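Local coordinates for acyltransferase (PDB 4Q38), which transfers a long fatty acyl group from acyl-CoA to the amino sugar of teicoplanin-type glycopeptide antibiotics, at residues W34-P44 / W88-R99. Sequence-based numbering, arbitrary orientation.
Sequences WLTELDELGPP and WLLERTHHAIVR
His95 ND1 donates to Gly42 O at 2.8 Å, with a nearly straight N-H...O angle of 178°. The acceptor lies in the imidazole plane, while the donor stands above the carbonyl plane. Both ring faces are covered by CH-pi contacts: Leu41 CG sits 3.8 Å from the centroid of the His95 ring, and Pro44 CA lies over the opposite face. Gly42 suits the end of helix 34-41 because positive phi favours glycine; the two prolines that follow run extended along helix 88-98, and Pro44 CB touches the edge of the His94 ring.

Arginine suits position 92 because its methylenes can cover an indole while its N-H groups serve several acceptors. Bent at chi2 (145°), the chain lays Arg92 CD over the centre of the Trp88 ring, 3.4 Å above the plane. The guanidinium is sandwiched between that indole and the backbone at Gly42-Pro43; Arg92 NH1 bonds Trp88 O at 2.8 Å and forms a salt bridge with Glu91 OE1, and Arg92 NE donates to a water that in turn donates to Asp39 O.

Between the helices, whose axes cross at 81°, Leu38 enters as a knob among Leu89, Arg92, Thr93 and Ala96. Leu38 CD2 rests 3.6 Å from Ala96 CB, where a methyl is small enough to let Leu41 pack beside it. A second water joins Trp34 NE1 to Thr93 OG1.

Leu41 CD2 also lies over one face of the Arg99 guanidinium. Arg99 NE donates to Ala96 O of its own helix, while Arg99 NH2 meets Glu37 OE2 at 2.9 Å, from above the carboxylate plane. Arg109 pairs with Glu37 OE1, so this carboxylate, shared by two arginines, probably stays ionised and offsets their like charge.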
# COMPACT_ATOMS: atom_id res chain seq x y z
N TRP A 34 20.19 7.24 -0.77
CA TRP A 34 19.36 6.54 0.22
C TRP A 34 20.20 5.74 1.17
O TRP A 34 20.02 5.81 2.39
CB TRP A 34 18.35 5.64 -0.51
CG TRP A 34 17.53 4.74 0.38
CD1 TRP A 34 17.55 3.34 0.41
CD2 TRP A 34 16.52 5.13 1.37
NE1 TRP A 34 16.66 2.86 1.34
CE2 TRP A 34 16.00 3.88 1.94
CE3 TRP A 34 16.01 6.35 1.82
CZ2 TRP A 34 15.03 3.87 2.93
CZ3 TRP A 34 15.02 6.32 2.82
CH2 TRP A 34 14.55 5.11 3.36
N LEU A 35 21.15 5.00 0.63
CA LEU A 35 22.01 4.12 1.43
C LEU A 35 22.95 4.91 2.34
O LEU A 35 23.21 4.48 3.47
CB LEU A 35 22.77 3.17 0.52
CG LEU A 35 21.86 2.16 -0.20
CD1 LEU A 35 22.63 1.43 -1.30
CD2 LEU A 35 21.27 1.17 0.78
N THR A 36 23.42 6.05 1.87
CA THR A 36 24.19 6.98 2.71
C THR A 36 23.32 7.47 3.86
O THR A 36 23.75 7.49 5.02
CB THR A 36 24.72 8.17 1.89
OG1 THR A 36 25.58 7.67 0.86
CG2 THR A 36 25.51 9.15 2.76
N GLU A 37 22.09 7.86 3.53
CA GLU A 37 21.15 8.31 4.56
C GLU A 37 20.93 7.22 5.60
O GLU A 37 20.93 7.50 6.80
CB GLU A 37 19.83 8.77 3.94
CG GLU A 37 18.89 9.45 4.94
CD GLU A 37 17.54 9.80 4.35
OE1 GLU A 37 17.36 9.74 3.12
OE2 GLU A 37 16.64 10.16 5.15
N LEU A 38 20.77 5.98 5.15
CA LEU A 38 20.58 4.86 6.08
C LEU A 38 21.85 4.58 6.89
O LEU A 38 21.77 4.19 8.05
CB LEU A 38 20.14 3.59 5.34
CG LEU A 38 18.76 3.58 4.65
CD1 LEU A 38 18.37 2.16 4.27
CD2 LEU A 38 17.69 4.19 5.54
N ASP A 39 23.01 4.79 6.28
CA ASP A 39 24.27 4.64 7.02
C ASP A 39 24.35 5.65 8.16
O ASP A 39 24.66 5.29 9.30
CB ASP A 39 25.48 4.75 6.08
CG ASP A 39 26.79 4.42 6.77
OD1 ASP A 39 26.84 3.46 7.57
OD2 ASP A 39 27.79 5.12 6.51
N GLU A 40 24.05 6.91 7.86
CA GLU A 40 24.05 7.96 8.89
C GLU A 40 23.00 7.75 9.98
O GLU A 40 23.25 8.03 11.16
CB GLU A 40 23.94 9.34 8.27
CG GLU A 40 25.29 9.94 7.94
CD GLU A 40 25.31 10.70 6.62
OE1 GLU A 40 24.28 11.32 6.27
OE2 GLU A 40 26.36 10.67 5.94
N LEU A 41 21.83 7.24 9.59
CA LEU A 41 20.78 6.89 10.55
C LEU A 41 21.21 5.78 11.52
O LEU A 41 20.91 5.84 12.71
CB LEU A 41 19.51 6.47 9.81
CG LEU A 41 18.26 6.15 10.63
CD1 LEU A 41 17.75 7.35 11.42
CD2 LEU A 41 17.18 5.62 9.69
N GLY A 42 21.89 4.76 10.98
CA GLY A 42 22.39 3.65 11.79
C GLY A 42 21.34 2.63 12.19
O GLY A 42 20.16 2.77 11.82
N PRO A 43 21.74 1.59 12.94
CA PRO A 43 20.85 0.55 13.43
C PRO A 43 19.81 1.08 14.42
O PRO A 43 20.04 2.13 15.03
CB PRO A 43 21.80 -0.44 14.13
CG PRO A 43 23.00 0.38 14.49
CD PRO A 43 23.14 1.34 13.34
N PRO A 44 18.67 0.38 14.58
CA PRO A 44 17.64 0.81 15.52
C PRO A 44 18.08 0.60 16.98
O PRO A 44 18.95 -0.24 17.24
CB PRO A 44 16.47 -0.12 15.20
CG PRO A 44 17.12 -1.36 14.67
CD PRO A 44 18.27 -0.85 13.86
N TRP A 88 22.13 -5.66 7.10
CA TRP A 88 22.48 -4.24 7.28
C TRP A 88 21.35 -3.36 6.84
O TRP A 88 20.93 -2.44 7.55
CB TRP A 88 23.74 -3.92 6.49
CG TRP A 88 24.28 -2.51 6.63
CD1 TRP A 88 25.27 -2.07 7.51
CD2 TRP A 88 23.91 -1.32 5.84
NE1 TRP A 88 25.52 -0.74 7.33
CE2 TRP A 88 24.74 -0.22 6.35
CE3 TRP A 88 23.01 -1.06 4.80
CZ2 TRP A 88 24.66 1.07 5.84
CZ3 TRP A 88 22.93 0.24 4.30
CH2 TRP A 88 23.74 1.28 4.80
N LEU A 89 20.82 -3.66 5.65
CA LEU A 89 19.74 -2.89 5.04
C LEU A 89 18.39 -3.07 5.74
O LEU A 89 17.63 -2.12 5.88
CB LEU A 89 19.62 -3.27 3.57
CG LEU A 89 18.71 -2.39 2.71
CD1 LEU A 89 19.27 -0.98 2.63
CD2 LEU A 89 18.56 -3.00 1.33
N LEU A 90 18.11 -4.29 6.18
CA LEU A 90 16.89 -4.60 6.92
C LEU A 90 16.79 -3.81 8.23
O LEU A 90 15.72 -3.29 8.55
CB LEU A 90 16.82 -6.11 7.20
CG LEU A 90 15.74 -6.62 8.16
CD1 LEU A 90 14.34 -6.43 7.57
CD2 LEU A 90 16.01 -8.08 8.50
N GLU A 91 17.89 -3.74 8.97
CA GLU A 91 17.93 -3.00 10.23
C GLU A 91 17.66 -1.52 10.03
O GLU A 91 16.86 -0.93 10.75
CB GLU A 91 19.31 -3.14 10.89
CG GLU A 91 19.63 -4.51 11.43
CD GLU A 91 20.95 -4.53 12.17
OE1 GLU A 91 21.98 -4.18 11.57
OE2 GLU A 91 20.94 -4.91 13.36
N ARG A 92 18.36 -0.93 9.07
CA ARG A 92 18.29 0.51 8.81
C ARG A 92 16.98 0.93 8.13
O ARG A 92 16.48 2.01 8.41
CB ARG A 92 19.50 0.97 8.00
CG ARG A 92 20.74 1.11 8.87
CD ARG A 92 22.02 0.73 8.16
NE ARG A 92 23.11 0.59 9.14
CZ ARG A 92 23.39 -0.52 9.82
NH1 ARG A 92 22.68 -1.63 9.62
NH2 ARG A 92 24.39 -0.54 10.70
N THR A 93 16.45 0.08 7.27
CA THR A 93 15.16 0.34 6.61
C THR A 93 14.05 0.32 7.65
O THR A 93 13.17 1.19 7.66
CB THR A 93 14.89 -0.68 5.49
OG1 THR A 93 15.92 -0.56 4.50
CG2 THR A 93 13.54 -0.43 4.81
N HIS A 94 14.10 -0.67 8.54
CA HIS A 94 13.21 -0.70 9.69
C HIS A 94 13.30 0.59 10.46
O HIS A 94 12.28 1.20 10.79
CB HIS A 94 13.52 -1.89 10.58
CG HIS A 94 12.93 -1.77 11.97
ND1 HIS A 94 11.65 -2.05 12.23
CD2 HIS A 94 13.51 -1.36 13.17
CE1 HIS A 94 11.40 -1.84 13.54
NE2 HIS A 94 12.54 -1.42 14.12
N HIS A 95 14.52 1.01 10.76
CA HIS A 95 14.77 2.25 11.52
C HIS A 95 14.24 3.47 10.79
O HIS A 95 13.61 4.32 11.41
CB HIS A 95 16.26 2.38 11.82
CG HIS A 95 16.59 3.43 12.87
ND1 HIS A 95 17.86 3.82 13.11
CD2 HIS A 95 15.77 4.16 13.73
CE1 HIS A 95 17.86 4.76 14.09
NE2 HIS A 95 16.58 4.97 14.46
N ALA A 96 14.48 3.54 9.49
CA ALA A 96 14.02 4.66 8.67
C ALA A 96 12.49 4.80 8.64
O ALA A 96 11.97 5.88 8.37
CB ALA A 96 14.57 4.56 7.25
N ILE A 97 11.79 3.70 8.90
CA ILE A 97 10.33 3.72 9.01
C ILE A 97 9.84 4.12 10.40
O ILE A 97 9.04 5.05 10.54
CB ILE A 97 9.70 2.38 8.54
CG1 ILE A 97 10.00 2.14 7.06
CG2 ILE A 97 8.18 2.39 8.78
CD1 ILE A 97 9.64 0.75 6.56
N VAL A 98 10.34 3.44 11.44
CA VAL A 98 9.86 3.70 12.81
C VAL A 98 10.21 5.09 13.35
O VAL A 98 9.54 5.59 14.25
CB VAL A 98 10.29 2.62 13.83
CG1 VAL A 98 9.67 1.28 13.47
CG2 VAL A 98 11.82 2.52 13.92
N ARG A 99 11.24 5.72 12.77
CA ARG A 99 11.59 7.09 13.12
C ARG A 99 10.46 8.06 12.76
O ARG A 99 10.38 9.17 13.31
CB ARG A 99 12.90 7.51 12.43
CG ARG A 99 12.79 7.66 10.93
CD ARG A 99 14.02 8.28 10.30
NE ARG A 99 13.96 8.25 8.84
CZ ARG A 99 14.94 8.67 8.04
NH1 ARG A 99 16.06 9.17 8.55
NH2 ARG A 99 14.81 8.60 6.72
O HOH W 1 16.04 0.17 1.86
O HOH W 2 25.14 2.44 9.79